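Local coordinates for penicillin binding protein 2X (Streptococcus thermophilus, PDB 5U47) that probably cross-links peptides of adjacent glycan strands in septal cell-wall peptidoglycan, as a divisome transpeptidase, and binds penicillin, at residues 86-90 / 91-95; 112-115 / 116-120; 651-655 / 656-660. The protein carries 1 engineered substitution. All blocks are in the same frame, centred on the assembly; numbering follows the deposited sequence.

Contact 1. Residues 86-90 / 91-95; sequences LGIKK and SYTLA
The first turn of helix 90-97 opens at K89, in the N-cap position, whose carbonyl gathers the amides of Y92 and T93. Y92 N lies 2.9 Å from K89 O, but the bond is bent (135°) and comes from above the carbonyl plane. T93 N is farther from K89 O, at 3.3 Å. This bond is much straighter (167°) and runs nearly along the C=O axis. One oxygen thus serves both an i+3 and an i+4 donor. The regular helical pattern follows, with L94 N to K90 O at 2.9 Å. L94 CG also presses on K90 O, at 3.2 Å.

The side chain of I88 packs against the same turn. I88 CG2 is anti to its backbone N, and this puts the methyl against Y92 and T93. I88 CG2 sits at the edge of the Y92 ring, near the ring plane, 3.7 Å from Y92 CD2. The same methyl is 3.3 Å from T93 OG1, and the two side chains cross at about a right angle. A water ties this side together. T93 OG1 donates to it at 2.7 Å, and the water donates to I88 O at 2.9 Å. The hydroxyl of T93, a buried residue, is thus linked to the I88 carbonyl.

G87, the first residue past helix 72-86, has positive phi and leads into I88. T93 packs on A79 and L82 of that helix and on F107, and L94 touches F75. K90 touches A79, with a long, weak ion pair to D80. These contacts pack helix 90-97 on helix 72-86.

Contact 2. Residues 112-115 / 116-120; sequences KGIT and YSVKE
The Y116 ring, at the start of helix 116-128 just after T115, has E120 CG on one face. That carbon lies 3.6 Å above the plane of the Y116 ring, offset toward its rim. The carboxylate of E120 also binds its neighbour. E120 OE2 takes K119 NZ on its anti lone pair, a 2.8 Å salt bridge. The K119 chain is bent at chi2 and chi3, and the lysine also makes a cation-pi contact with Y50 of strand 42-55. E123 makes a long, weak ion pair with K119 and lies close to E120. The lysine charge may offset part of the repulsion between the two carboxylates.

T115 caps the helix start. T115 OG1 sits between the backbone N and the carbonyl carbon (chi1 62°), where V118 N can meet it. V118 N reaches T115 OG1 at 3.4 Å in a weak but straight bond (163°). V118 CG2 is also 3.3 Å from T115 OG1. K119 N binds T115 O at 3.0 Å. Beside them, I114 CG2 packs on V118 CG1 at 3.8 Å, the two side chains crossing at about a right angle. This is a threonine N-cap of helix 116-128, set directly after a G1 beta bulge in which G113 and I114 both face Y50.

Contact 3. Residues 651-655 / 656-660; sequences ELPDM and YGWTK
M655 and W658 both carry CG anti to the carbonyl carbon (chi1 -61° and -75°), which lays the methionine over one face of the indole. They are the ends of a type II beta turn in a PASTA domain. The turn is closed by W658 N to M655 O at 3.0 Å, the donor lying above the carbonyl plane. M655 CA stands 3.7 Å from the centroid of the five-membered ring of W658, only 10° off the normal, a CH-pi contact. Further along, M655 SD makes a looser Met-aromatic contact, above the six-membered ring. A bend at chi3 then puts M655 CE 3.7 Å from W658 CE3. P653 CB adds apolar packing on W658 CZ2, at 3.8 Å.

Overlapping the start of this turn, D654 makes an Asx turn. D654 OD1 accepts from Y656 N at 3.1 Å, on the anti side and out of the carboxylate plane, while OD2 accepts from K459 N. M655 also packs on V663 and F666 of helix 660-670. W658 touches I617 and L619 of strand 615-619, in the preceding PASTA domain, and this joins the two PASTA domains. A water in the plane of the indole, at its edge, accepts from W658 NE1 at 3.2 Å and donates to D654 O at 2.9 Å.

Contacts 1 and 2 both belong to the dimerisation domain and come in that order along the chain. Their centres are about 17 Å apart. They touch through L86, whose CD1 is 4.1 Å from I114 CD1 and whose CD2 is 4.2 Å from V118 CG1. The end of helix 72-86 is thus packed against the loop and first turn that begin helix 116-128. Contact 3 comes much later, in the last PASTA domain. Its centre is about 72 Å from that of contact 1 and about 58 Å from that of contact 2, on the opposite side of the chain's centre. The transpeptidase domain lies between them in sequence, consistent with an elongated multidomain protein.

Contact 1. Residues 86-90 / 91-95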
loop_
_atom_site.group_PDB
_atom_site.type_symbol
_atom_site.label_atom_id
_atom_site.label_comp_id
_atom_site.label_asym_id
_atom_site.label_seq_id
_atom_site.Cartn_x
_atom_site.Cartn_y
_atom_site.Cartn_z
ATOM N N LEU A 86 16.293 -14.601 37.849
ATOM C CA LEU A 86 16.849 -14.481 36.489
ATOM C C LEU A 86 17.825 -15.579 36.080
ATOM O O LEU A 86 18.264 -15.600 34.934
ATOM C CB LEU A 86 17.576 -13.140 36.320
ATOM C CG LEU A 86 16.732 -11.864 36.428
ATOM C CD1 LEU A 86 17.632 -10.643 36.321
ATOM C CD2 LEU A 86 15.646 -11.832 35.358
ATOM N N GLY A 87 18.178 -16.476 37.000
ATOM C CA GLY A 87 19.134 -17.537 36.677
ATOM C C GLY A 87 20.554 -17.024 36.481
ATOM O O GLY A 87 21.340 -17.615 35.740
ATOM N N ILE A 88 20.882 -15.922 37.147
ATOM C CA ILE A 88 22.212 -15.326 37.065
ATOM C C ILE A 88 23.070 -15.908 38.183
ATOM O O ILE A 88 22.673 -15.874 39.355
ATOM C CB ILE A 88 22.151 -13.789 37.205
ATOM C CG1 ILE A 88 21.308 -13.179 36.071
ATOM C CG2 ILE A 88 23.558 -13.190 37.193
ATOM C CD1 ILE A 88 21.134 -11.673 36.153
ATOM N N LYS A 89 24.251 -16.420 37.824
ATOM C CA LYS A 89 25.181 -17.006 38.808
ATOM C C LYS A 89 25.602 -15.963 39.839
ATOM O O LYS A 89 25.982 -14.844 39.476
ATOM C CB LYS A 89 26.432 -17.585 38.132
ATOM C CG LYS A 89 26.191 -18.847 37.320
ATOM C CD LYS A 89 27.516 -19.454 36.869
ATOM C CE LYS A 89 27.335 -20.822 36.222
ATOM N NZ LYS A 89 26.493 -20.787 34.995
ATOM N N LYS A 90 25.538 -16.351 41.114
ATOM C CA LYS A 90 25.865 -15.457 42.241
ATOM C C LYS A 90 27.207 -14.757 42.087
ATOM O O LYS A 90 27.325 -13.567 42.385
ATOM C CB LYS A 90 25.817 -16.220 43.575
ATOM C CG LYS A 90 24.439 -16.766 43.906
ATOM C CD LYS A 90 24.399 -17.483 45.240
ATOM C CE LYS A 90 23.056 -18.172 45.426
ATOM N NZ LYS A 90 23.005 -18.976 46.677
ATOM N N SER A 91 28.203 -15.496 41.612
ATOM C CA SER A 91 29.545 -14.949 41.401
ATOM C C SER A 91 29.581 -13.829 40.352
ATOM O O SER A 91 30.397 -12.932 40.448
ATOM C CB SER A 91 30.537 -16.069 41.033
ATOM O OG SER A 91 30.076 -16.840 39.932
ATOM N N TYR A 92 28.699 -13.877 39.363
ATOM C CA TYR A 92 28.661 -12.818 38.343
ATOM C C TYR A 92 28.024 -11.545 38.913
ATOM O O TYR A 92 28.551 -10.445 38.725
ATOM C CB TYR A 92 27.921 -13.278 37.093
ATOM C CG TYR A 92 27.783 -12.180 36.057
ATOM C CD1 TYR A 92 28.847 -11.847 35.207
ATOM C CD2 TYR A 92 26.590 -11.464 35.933
ATOM C CE1 TYR A 92 28.723 -10.835 34.263
ATOM C CE2 TYR A 92 26.458 -10.453 34.993
ATOM C CZ TYR A 92 27.524 -10.141 34.162
ATOM O OH TYR A 92 27.374 -9.139 33.233
ATOM N N THR A 93 26.885 -11.711 39.591
ATOM C CA THR A 93 26.176 -10.603 40.255
ATOM C C THR A 93 27.132 -9.916 41.229
ATOM O O THR A 93 27.278 -8.696 41.196
ATOM C CB THR A 93 24.928 -11.109 41.033
ATOM O OG1 THR A 93 23.976 -11.666 40.118
ATOM C CG2 THR A 93 24.250 -9.981 41.834
ATOM N N LEU A 94 27.779 -10.715 42.085
ATOM C CA LEU A 94 28.747 -10.202 43.063
ATOM C C LEU A 94 29.902 -9.458 42.387
ATOM O O LEU A 94 30.267 -8.361 42.821
ATOM C CB LEU A 94 29.276 -11.332 43.963
ATOM C CG LEU A 94 28.262 -11.889 44.974
ATOM C CD1 LEU A 94 28.744 -13.201 45.572
ATOM C CD2 LEU A 94 27.964 -10.875 46.075
ATOM N N ALA A 95 30.445 -10.041 41.315
ATOM C CA ALA A 95 31.543 -9.422 40.555
ATOM C C ALA A 95 31.155 -8.037 40.088
ATOM O O ALA A 95 31.844 -7.058 40.397
ATOM C CB ALA A 95 31.919 -10.275 39.355
HETATM O O HOH W 1 23.084 -13.849 41.349
#

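Contact 2. Residues 112-115 / 116-120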
loop_
_atom_site.group_PDB
_atom_site.type_symbol
_atom_site.label_atom_id
_atom_site.label_comp_id
_atom_site.label_asym_id
_atom_site.label_seq_id
_atom_site.Cartn_x
_atom_site.Cartn_y
_atom_site.Cartn_z
ATOM N N LYS A 112 18.705 -8.043 30.831
ATOM C CA LYS A 112 17.991 -7.257 29.824
ATOM C C LYS A 112 16.858 -8.077 29.228
ATOM O O LYS A 112 16.870 -9.304 29.304
ATOM C CB LYS A 112 18.956 -6.861 28.710
ATOM C CG LYS A 112 20.091 -5.975 29.176
ATOM C CD LYS A 112 20.968 -5.524 28.019
ATOM C CE LYS A 112 21.930 -4.436 28.482
ATOM N NZ LYS A 112 22.727 -3.872 27.358
ATOM N N GLY A 113 15.887 -7.399 28.623
ATOM C CA GLY A 113 14.734 -8.068 28.026
ATOM C C GLY A 113 13.823 -8.718 29.048
ATOM O O GLY A 113 13.103 -9.665 28.745
ATOM N N ILE A 114 13.843 -8.186 30.263
ATOM C CA ILE A 114 13.028 -8.707 31.344
ATOM C C ILE A 114 11.595 -8.259 31.139
ATOM O O ILE A 114 11.345 -7.071 30.907
ATOM C CB ILE A 114 13.521 -8.163 32.709
ATOM C CG1 ILE A 114 14.985 -8.533 32.933
ATOM C CG2 ILE A 114 12.627 -8.675 33.832
ATOM C CD1 ILE A 114 15.637 -7.827 34.110
ATOM N N THR A 115 10.656 -9.193 31.246
ATOM C CA THR A 115 9.242 -8.876 31.090
ATOM C C THR A 115 8.751 -8.031 32.251
ATOM O O THR A 115 9.403 -7.938 33.296
ATOM C CB THR A 115 8.377 -10.146 31.062
ATOM O OG1 THR A 115 8.508 -10.840 32.315
ATOM C CG2 THR A 115 8.796 -11.070 29.905
ATOM N N TYR A 116 7.577 -7.447 32.069
ATOM C CA TYR A 116 6.941 -6.613 33.085
ATOM C C TYR A 116 6.602 -7.408 34.362
ATOM O O TYR A 116 6.840 -6.935 35.473
ATOM C CB TYR A 116 5.689 -5.950 32.498
ATOM C CG TYR A 116 4.834 -5.200 33.491
ATOM C CD1 TYR A 116 5.177 -3.900 33.905
ATOM C CD2 TYR A 116 3.658 -5.761 33.996
ATOM C CE1 TYR A 116 4.388 -3.201 34.812
ATOM C CE2 TYR A 116 2.856 -5.058 34.898
ATOM C CZ TYR A 116 3.229 -3.781 35.301
ATOM O OH TYR A 116 2.443 -3.086 36.194
ATOM N N SER A 117 6.063 -8.613 34.192
ATOM C CA SER A 117 5.688 -9.459 35.336
ATOM C C SER A 117 6.889 -9.809 36.213
ATOM O O SER A 117 6.804 -9.757 37.446
ATOM C CB SER A 117 4.998 -10.743 34.855
ATOM O OG SER A 117 4.486 -11.497 35.949
ATOM N N VAL A 118 8.004 -10.171 35.585
ATOM C CA VAL A 118 9.215 -10.516 36.333
ATOM C C VAL A 118 9.799 -9.259 37.011
ATOM O O VAL A 118 10.261 -9.323 38.161
ATOM C CB VAL A 118 10.265 -11.192 35.425
ATOM C CG1 VAL A 118 11.561 -11.447 36.182
ATOM C CG2 VAL A 118 9.720 -12.501 34.855
ATOM N N LYS A 119 9.776 -8.124 36.301
ATOM C CA LYS A 119 10.267 -6.852 36.857
ATOM C C LYS A 119 9.493 -6.507 38.137
ATOM O O LYS A 119 10.098 -6.208 39.183
ATOM C CB LYS A 119 10.164 -5.724 35.809
ATOM C CG LYS A 119 10.718 -4.371 36.244
ATOM C CD LYS A 119 9.701 -3.447 36.906
ATOM C CE LYS A 119 8.801 -2.769 35.887
ATOM N NZ LYS A 119 7.860 -1.820 36.545
ATOM N N GLU A 120 8.160 -6.559 38.049
ATOM C CA GLU A 120 7.281 -6.291 39.200
ATOM C C GLU A 120 7.561 -7.232 40.377
ATOM O O GLU A 120 7.529 -6.820 41.524
ATOM C CB GLU A 120 5.804 -6.367 38.778
ATOM C CG GLU A 120 5.347 -5.181 37.933
ATOM C CD GLU A 120 5.293 -3.902 38.737
ATOM O OE1 GLU A 120 4.648 -3.915 39.811
ATOM O OE2 GLU A 120 5.890 -2.893 38.298
#

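Contact 3. Residues 651-655 / 656-660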
loop_
_atom_site.group_PDB
_atom_site.type_symbol
_atom_site.label_atom_id
_atom_site.label_comp_id
_atom_site.label_asym_id
_atom_site.label_seq_id
_atom_site.Cartn_x
_atom_site.Cartn_y
_atom_site.Cartn_z
ATOM N N GLU A 651 -5.785 22.615 -18.668
ATOM C CA GLU A 651 -6.769 21.717 -19.301
ATOM C C GLU A 651 -7.916 21.334 -18.361
ATOM O O GLU A 651 -7.707 21.154 -17.160
ATOM C CB GLU A 651 -6.080 20.438 -19.783
ATOM C CG GLU A 651 -5.099 20.634 -20.933
ATOM C CD GLU A 651 -4.497 19.316 -21.434
ATOM O OE1 GLU A 651 -4.538 18.301 -20.705
ATOM O OE2 GLU A 651 -3.968 19.294 -22.569
ATOM N N LEU A 652 -9.120 21.195 -18.927
ATOM C CA LEU A 652 -10.304 20.826 -18.171
ATOM C C LEU A 652 -10.142 19.418 -17.603
ATOM O O LEU A 652 -9.787 18.492 -18.339
ATOM C CB LEU A 652 -11.539 20.825 -19.074
ATOM C CG LEU A 652 -12.897 20.605 -18.400
ATOM C CD1 LEU A 652 -13.199 21.734 -17.423
ATOM C CD2 LEU A 652 -13.969 20.540 -19.472
ATOM N N PRO A 653 -10.366 19.248 -16.297
ATOM C CA PRO A 653 -10.285 17.909 -15.715
ATOM C C PRO A 653 -11.467 17.010 -16.044
ATOM O O PRO A 653 -12.464 17.475 -16.552
ATOM C CB PRO A 653 -10.356 18.175 -14.202
ATOM C CG PRO A 653 -10.028 19.616 -14.029
ATOM C CD PRO A 653 -10.445 20.305 -15.277
ATOM N N ASP A 654 -11.317 15.724 -15.720
ATOM C CA ASP A 654 -12.412 14.745 -15.738
ATOM C C ASP A 654 -13.022 15.084 -14.375
ATOM O O ASP A 654 -12.381 14.918 -13.342
ATOM C CB ASP A 654 -11.862 13.317 -15.815
ATOM C CG ASP A 654 -12.900 12.237 -15.523
ATOM O OD1 ASP A 654 -14.062 12.548 -15.180
ATOM O OD2 ASP A 654 -12.514 11.037 -15.618
ATOM N N MET A 655 -14.240 15.621 -14.393
ATOM C CA MET A 655 -14.869 16.111 -13.187
ATOM C C MET A 655 -15.865 15.117 -12.598
ATOM O O MET A 655 -16.607 15.459 -11.663
ATOM C CB MET A 655 -15.549 17.463 -13.494
ATOM C CG MET A 655 -14.584 18.550 -13.965
ATOM S SD MET A 655 -15.420 20.001 -14.651
ATOM C CE MET A 655 -16.253 20.609 -13.209
ATOM N N TYR A 656 -15.868 13.883 -13.107
ATOM C CA TYR A 656 -16.805 12.891 -12.608
ATOM C C TYR A 656 -16.620 12.699 -11.097
ATOM O O TYR A 656 -15.495 12.554 -10.599
ATOM C CB TYR A 656 -16.674 11.552 -13.329
ATOM C CG TYR A 656 -17.827 10.632 -12.990
ATOM C CD1 TYR A 656 -17.842 9.887 -11.808
ATOM C CD2 TYR A 656 -18.921 10.547 -13.818
ATOM C CE1 TYR A 656 -18.914 9.069 -11.484
ATOM C CE2 TYR A 656 -19.992 9.730 -13.510
ATOM C CZ TYR A 656 -19.982 9.002 -12.341
ATOM O OH TYR A 656 -21.054 8.216 -12.044
ATOM N N GLY A 657 -17.727 12.722 -10.373
ATOM C CA GLY A 657 -17.685 12.539 -8.917
ATOM C C GLY A 657 -17.395 13.786 -8.077
ATOM O O GLY A 657 -17.427 13.718 -6.854
ATOM N N TRP A 658 -17.096 14.917 -8.712
ATOM C CA TRP A 658 -16.884 16.166 -7.966
ATOM C C TRP A 658 -18.155 16.638 -7.264
ATOM O O TRP A 658 -19.257 16.546 -7.822
ATOM C CB TRP A 658 -16.444 17.306 -8.896
ATOM C CG TRP A 658 -15.036 17.258 -9.364
ATOM C CD1 TRP A 658 -14.248 16.160 -9.497
ATOM C CD2 TRP A 658 -14.279 18.355 -9.881
ATOM N NE1 TRP A 658 -13.033 16.511 -10.015
ATOM C CE2 TRP A 658 -13.022 17.855 -10.255
ATOM C CE3 TRP A 658 -14.530 19.725 -10.021
ATOM C CZ2 TRP A 658 -12.016 18.672 -10.799
ATOM C CZ3 TRP A 658 -13.515 20.549 -10.556
ATOM C CH2 TRP A 658 -12.285 20.015 -10.936
ATOM N N THR A 659 -18.002 17.184 -6.060
ATOM C CA THR A 659 -19.143 17.808 -5.402
ATOM C C THR A 659 -19.469 19.128 -6.101
ATOM O O THR A 659 -18.615 19.722 -6.772
ATOM C CB THR A 659 -18.882 18.108 -3.916
ATOM O OG1 THR A 659 -17.753 18.997 -3.787
ATOM C CG2 THR A 659 -18.647 16.804 -3.145
ATOM N N LYS A 660 -20.706 19.580 -5.953
ATOM C CA LYS A 660 -21.120 20.852 -6.549
ATOM C C LYS A 660 -20.272 22.004 -5.987
ATOM O O LYS A 660 -19.859 22.895 -6.718
ATOM C CB LYS A 660 -22.610 21.121 -6.307
ATOM C CG LYS A 660 -23.091 22.374 -7.023
ATOM C CD LYS A 660 -24.585 22.598 -6.880
ATOM C CE LYS A 660 -25.007 23.843 -7.657
ATOM N NZ LYS A 660 -26.484 23.974 -7.764
HETATM O O HOH W 2 -12.980 12.938 -11.537
HETATM O O HOH W 3 -10.336 15.581 -11.355
#